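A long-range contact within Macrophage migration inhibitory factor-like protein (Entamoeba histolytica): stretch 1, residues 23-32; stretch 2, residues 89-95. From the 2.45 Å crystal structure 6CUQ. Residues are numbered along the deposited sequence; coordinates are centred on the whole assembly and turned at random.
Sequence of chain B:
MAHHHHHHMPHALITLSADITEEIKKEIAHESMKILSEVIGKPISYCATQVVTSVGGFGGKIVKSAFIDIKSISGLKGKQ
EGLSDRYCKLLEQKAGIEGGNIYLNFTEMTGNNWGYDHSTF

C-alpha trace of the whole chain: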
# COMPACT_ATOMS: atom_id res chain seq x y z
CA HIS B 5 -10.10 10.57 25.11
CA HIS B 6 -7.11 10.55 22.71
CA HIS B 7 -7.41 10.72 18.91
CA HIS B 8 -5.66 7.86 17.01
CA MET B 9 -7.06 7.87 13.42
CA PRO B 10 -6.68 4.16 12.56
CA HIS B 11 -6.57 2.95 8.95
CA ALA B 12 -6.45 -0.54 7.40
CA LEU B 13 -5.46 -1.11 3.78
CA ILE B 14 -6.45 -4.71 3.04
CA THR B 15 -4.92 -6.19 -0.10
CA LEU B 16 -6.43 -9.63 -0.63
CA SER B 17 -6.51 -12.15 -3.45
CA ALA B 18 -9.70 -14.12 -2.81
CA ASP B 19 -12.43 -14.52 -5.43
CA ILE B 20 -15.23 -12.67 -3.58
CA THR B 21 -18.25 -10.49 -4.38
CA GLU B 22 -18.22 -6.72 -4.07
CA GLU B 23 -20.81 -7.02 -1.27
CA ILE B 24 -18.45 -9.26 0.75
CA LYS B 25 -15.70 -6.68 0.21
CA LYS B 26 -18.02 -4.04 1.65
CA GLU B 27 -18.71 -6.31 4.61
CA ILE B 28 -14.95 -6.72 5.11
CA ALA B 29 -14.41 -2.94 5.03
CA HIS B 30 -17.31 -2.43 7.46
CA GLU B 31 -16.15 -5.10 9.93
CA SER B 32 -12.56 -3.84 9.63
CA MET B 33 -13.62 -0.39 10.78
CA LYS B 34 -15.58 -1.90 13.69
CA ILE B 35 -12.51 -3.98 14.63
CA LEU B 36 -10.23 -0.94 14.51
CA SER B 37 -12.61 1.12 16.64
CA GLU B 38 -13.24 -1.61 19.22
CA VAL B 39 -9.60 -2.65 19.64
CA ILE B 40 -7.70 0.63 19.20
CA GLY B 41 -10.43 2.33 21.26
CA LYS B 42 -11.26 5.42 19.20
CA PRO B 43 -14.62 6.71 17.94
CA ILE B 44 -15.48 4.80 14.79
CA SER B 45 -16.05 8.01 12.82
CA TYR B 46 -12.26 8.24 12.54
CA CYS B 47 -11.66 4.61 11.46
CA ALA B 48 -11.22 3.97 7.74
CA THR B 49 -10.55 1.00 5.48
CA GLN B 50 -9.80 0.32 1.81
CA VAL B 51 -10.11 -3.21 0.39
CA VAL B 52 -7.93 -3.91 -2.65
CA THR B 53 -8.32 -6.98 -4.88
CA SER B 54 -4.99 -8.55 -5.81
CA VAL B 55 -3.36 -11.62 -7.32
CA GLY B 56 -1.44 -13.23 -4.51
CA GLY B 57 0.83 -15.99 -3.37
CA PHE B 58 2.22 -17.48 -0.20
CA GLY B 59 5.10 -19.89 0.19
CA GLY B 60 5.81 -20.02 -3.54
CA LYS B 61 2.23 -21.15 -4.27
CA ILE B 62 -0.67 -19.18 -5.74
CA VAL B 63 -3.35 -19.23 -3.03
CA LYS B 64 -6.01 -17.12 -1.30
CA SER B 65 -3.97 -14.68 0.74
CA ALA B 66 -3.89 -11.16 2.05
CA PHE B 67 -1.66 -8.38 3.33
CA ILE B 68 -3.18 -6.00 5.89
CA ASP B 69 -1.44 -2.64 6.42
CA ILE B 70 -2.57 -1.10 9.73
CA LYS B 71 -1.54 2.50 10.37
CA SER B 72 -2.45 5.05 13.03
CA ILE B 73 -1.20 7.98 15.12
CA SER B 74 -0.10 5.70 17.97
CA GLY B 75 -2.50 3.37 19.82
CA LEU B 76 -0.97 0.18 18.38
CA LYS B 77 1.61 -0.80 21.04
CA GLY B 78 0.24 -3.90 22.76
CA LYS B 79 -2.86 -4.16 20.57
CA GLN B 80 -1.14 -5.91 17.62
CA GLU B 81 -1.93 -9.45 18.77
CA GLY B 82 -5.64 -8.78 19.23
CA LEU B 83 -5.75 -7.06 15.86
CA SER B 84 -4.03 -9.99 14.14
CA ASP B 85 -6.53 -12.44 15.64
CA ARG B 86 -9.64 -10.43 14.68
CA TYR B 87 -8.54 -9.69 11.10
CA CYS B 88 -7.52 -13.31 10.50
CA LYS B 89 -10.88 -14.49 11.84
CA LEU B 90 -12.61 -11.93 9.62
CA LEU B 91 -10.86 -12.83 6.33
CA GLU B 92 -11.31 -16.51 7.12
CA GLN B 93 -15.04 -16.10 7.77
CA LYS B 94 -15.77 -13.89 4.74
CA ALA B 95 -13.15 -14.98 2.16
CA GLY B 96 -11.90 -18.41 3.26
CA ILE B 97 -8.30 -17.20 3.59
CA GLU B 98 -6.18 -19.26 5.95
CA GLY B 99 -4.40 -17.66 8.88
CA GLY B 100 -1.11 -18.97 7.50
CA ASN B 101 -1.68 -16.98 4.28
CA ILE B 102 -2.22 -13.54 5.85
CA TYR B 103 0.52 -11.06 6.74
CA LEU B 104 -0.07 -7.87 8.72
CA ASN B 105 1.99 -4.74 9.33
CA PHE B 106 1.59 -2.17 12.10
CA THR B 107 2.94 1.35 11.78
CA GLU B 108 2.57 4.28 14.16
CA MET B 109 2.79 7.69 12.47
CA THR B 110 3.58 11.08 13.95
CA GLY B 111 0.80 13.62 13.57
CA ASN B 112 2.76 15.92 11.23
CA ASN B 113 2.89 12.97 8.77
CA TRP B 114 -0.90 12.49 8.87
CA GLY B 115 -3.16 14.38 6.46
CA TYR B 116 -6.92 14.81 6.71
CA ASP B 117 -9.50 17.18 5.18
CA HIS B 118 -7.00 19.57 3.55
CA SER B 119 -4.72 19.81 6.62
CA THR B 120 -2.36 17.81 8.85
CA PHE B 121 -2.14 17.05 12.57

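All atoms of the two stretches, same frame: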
# COMPACT_ATOMS: atom_id res chain seq x y z
N GLU B 23 -20.11 -7.13 -2.55
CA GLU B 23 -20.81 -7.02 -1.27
C GLU B 23 -19.95 -7.54 -0.11
O GLU B 23 -19.89 -6.91 0.95
CB GLU B 23 -22.15 -7.76 -1.32
CG GLU B 23 -22.98 -7.54 -0.07
CD GLU B 23 -23.21 -6.05 0.23
OE1 GLU B 23 -23.54 -5.29 -0.72
OE2 GLU B 23 -23.04 -5.63 1.40
N ILE B 24 -19.31 -8.70 -0.30
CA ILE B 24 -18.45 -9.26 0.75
C ILE B 24 -17.28 -8.32 1.04
O ILE B 24 -16.86 -8.16 2.19
CB ILE B 24 -17.95 -10.67 0.34
CG1 ILE B 24 -19.04 -11.73 0.52
CG2 ILE B 24 -16.70 -11.07 1.16
CD1 ILE B 24 -19.47 -11.94 1.94
N LYS B 25 -16.73 -7.69 -0.00
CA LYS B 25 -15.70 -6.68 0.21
C LYS B 25 -16.21 -5.52 1.06
O LYS B 25 -15.50 -5.01 1.93
CB LYS B 25 -15.19 -6.17 -1.13
CG LYS B 25 -14.28 -7.11 -1.82
CD LYS B 25 -13.99 -6.68 -3.25
CE LYS B 25 -13.66 -7.90 -4.14
NZ LYS B 25 -13.16 -7.52 -5.50
N LYS B 26 -17.45 -5.07 0.80
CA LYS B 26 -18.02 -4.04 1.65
C LYS B 26 -18.14 -4.53 3.08
O LYS B 26 -17.82 -3.80 4.03
CB LYS B 26 -19.39 -3.58 1.12
CG LYS B 26 -19.36 -2.95 -0.27
CD LYS B 26 -20.74 -2.39 -0.60
CE LYS B 26 -20.92 -2.06 -2.08
NZ LYS B 26 -21.42 -3.27 -2.83
N GLU B 27 -18.57 -5.78 3.26
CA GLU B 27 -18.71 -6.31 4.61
C GLU B 27 -17.36 -6.36 5.31
O GLU B 27 -17.25 -6.08 6.51
CB GLU B 27 -19.35 -7.68 4.57
CG GLU B 27 -20.85 -7.68 4.28
CD GLU B 27 -21.37 -9.09 4.03
OE1 GLU B 27 -20.70 -10.05 4.45
OE2 GLU B 27 -22.44 -9.24 3.40
N ILE B 28 -16.30 -6.70 4.56
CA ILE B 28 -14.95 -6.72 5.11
C ILE B 28 -14.54 -5.31 5.54
O ILE B 28 -14.04 -5.11 6.65
CB ILE B 28 -13.97 -7.32 4.08
CG1 ILE B 28 -14.18 -8.83 3.98
CG2 ILE B 28 -12.53 -6.96 4.43
CD1 ILE B 28 -13.40 -9.49 2.84
N ALA B 29 -14.75 -4.32 4.67
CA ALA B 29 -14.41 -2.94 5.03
C ALA B 29 -15.18 -2.49 6.27
O ALA B 29 -14.62 -1.86 7.17
CB ALA B 29 -14.71 -1.98 3.87
N HIS B 30 -16.48 -2.80 6.31
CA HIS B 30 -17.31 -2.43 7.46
C HIS B 30 -16.80 -3.08 8.75
O HIS B 30 -16.56 -2.39 9.75
CB HIS B 30 -18.76 -2.85 7.17
CG HIS B 30 -19.69 -2.63 8.32
ND1 HIS B 30 -20.03 -1.38 8.78
CD2 HIS B 30 -20.34 -3.52 9.12
CE1 HIS B 30 -20.86 -1.50 9.80
NE2 HIS B 30 -21.07 -2.78 10.03
N GLU B 31 -16.61 -4.40 8.74
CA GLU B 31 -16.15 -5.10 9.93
C GLU B 31 -14.75 -4.65 10.33
O GLU B 31 -14.42 -4.60 11.52
CB GLU B 31 -16.17 -6.61 9.70
CG GLU B 31 -17.54 -7.21 9.66
CD GLU B 31 -18.32 -6.98 10.94
OE1 GLU B 31 -17.71 -6.97 12.04
OE2 GLU B 31 -19.55 -6.84 10.83
N SER B 32 -13.90 -4.34 9.34
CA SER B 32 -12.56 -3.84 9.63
C SER B 32 -12.62 -2.56 10.44
O SER B 32 -11.92 -2.40 11.45
CB SER B 32 -11.80 -3.62 8.31
OG SER B 32 -10.67 -2.80 8.50
N LYS B 89 -9.57 -13.87 11.72
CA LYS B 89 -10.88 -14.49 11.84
C LYS B 89 -11.86 -13.89 10.84
O LYS B 89 -12.69 -14.61 10.27
CB LYS B 89 -11.41 -14.35 13.27
N LEU B 90 -11.73 -12.59 10.57
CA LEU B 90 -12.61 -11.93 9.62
C LEU B 90 -12.38 -12.42 8.19
O LEU B 90 -13.33 -12.79 7.49
CB LEU B 90 -12.43 -10.41 9.71
CG LEU B 90 -13.20 -9.70 8.59
CD1 LEU B 90 -14.66 -10.04 8.77
CD2 LEU B 90 -12.97 -8.18 8.52
N LEU B 91 -11.12 -12.40 7.71
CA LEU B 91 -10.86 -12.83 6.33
C LEU B 91 -11.11 -14.32 6.15
O LEU B 91 -11.46 -14.75 5.05
CB LEU B 91 -9.43 -12.48 5.91
CG LEU B 91 -9.17 -10.98 5.79
CD1 LEU B 91 -7.93 -10.69 5.00
CD2 LEU B 91 -10.37 -10.25 5.21
N GLU B 92 -10.92 -15.11 7.20
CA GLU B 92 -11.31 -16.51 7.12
C GLU B 92 -12.82 -16.65 6.98
O GLU B 92 -13.31 -17.44 6.15
CB GLU B 92 -10.79 -17.25 8.35
CG GLU B 92 -10.86 -18.76 8.23
CD GLU B 92 -12.27 -19.29 8.40
OE1 GLU B 92 -13.00 -18.78 9.28
OE2 GLU B 92 -12.64 -20.22 7.64
N GLN B 93 -13.59 -15.91 7.78
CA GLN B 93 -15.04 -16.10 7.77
C GLN B 93 -15.64 -15.62 6.45
O GLN B 93 -16.55 -16.28 5.91
CB GLN B 93 -15.69 -15.36 8.94
CG GLN B 93 -17.20 -15.20 8.75
CD GLN B 93 -17.77 -13.98 9.46
OE1 GLN B 93 -17.31 -13.58 10.52
NE2 GLN B 93 -18.79 -13.37 8.85
N LYS B 94 -15.16 -14.50 5.92
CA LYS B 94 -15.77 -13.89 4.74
C LYS B 94 -15.13 -14.32 3.42
O LYS B 94 -15.81 -14.33 2.39
CB LYS B 94 -15.69 -12.36 4.83
CG LYS B 94 -16.30 -11.71 6.07
CD LYS B 94 -17.83 -11.66 6.03
CE LYS B 94 -18.37 -10.47 6.86
NZ LYS B 94 -19.82 -10.61 7.14
N ALA B 95 -13.84 -14.69 3.41
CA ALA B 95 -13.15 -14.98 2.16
C ALA B 95 -12.44 -16.33 2.13
O ALA B 95 -11.80 -16.65 1.13
CB ALA B 95 -12.14 -13.87 1.83

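Two helical segments, 23-32 and 89-95, pack side by side and run nearly antiparallel, with 160° between their N-to-C directions and axes 10.3 Å apart at closest approach. At that spacing every close contact involves at least one side chain, in places against a backbone atom of the other helix; the backbones draw nearest at Ile24 and Lys94, whose CA atoms lie 6.7 Å apart. Within each segment the backbone makes i to i+4 hydrogen bonds, such as Ile28 N to Ile24 O (2.8 Å) and Lys94 N to Leu90 O (3.0 Å), and no backbone hydrogen bond crosses between them.

Lys94 has the largest covered area of any residue here, 102 Å². Its side chain is a knob in the hole formed by Ile24, Glu27, Ile28 and Glu31, one turn and the next of the facing helix. The aliphatic part serves as a hydrocarbon: Lys94 CB lies 3.9 Å from Ile28 CG1 and 4.0 Å from Ile24 CG2, while Lys94 CE passes 4.4 Å from Glu31 CG. Beyond it, the ammonium reaches the carboxylate of Glu27, and Lys94 NZ donates a hydrogen bond to Glu27 OE1 at 2.9 Å within a salt bridge. One residue thus joins apolar packing to charge pairing. Ile24 CG2 also rests 3.6 Å from Lys94 O.

The CA-to-CB bond of Ile28, a residue with 66 Å² covered, points sideways, yet Ile28 meets three residues of the second helix. Besides the Lys94 contact, Ile28 CD1 lies 3.9 Å from Leu91 CD2, and Ile28 CG2 lies 4.3 Å from Leu90 CD2; these branched, buried side chains pack by van der Waals contact.

The CA-to-CB bond of Leu90, covered over 63 Å², points toward the first helix. Leu90 CD2 lies 3.8 Å from both Ile28 O and Glu31 CB, and 4.0 Å from Ser32 N. Glu31 offers its aliphatic base to this contact, while the end of its side chain leads away.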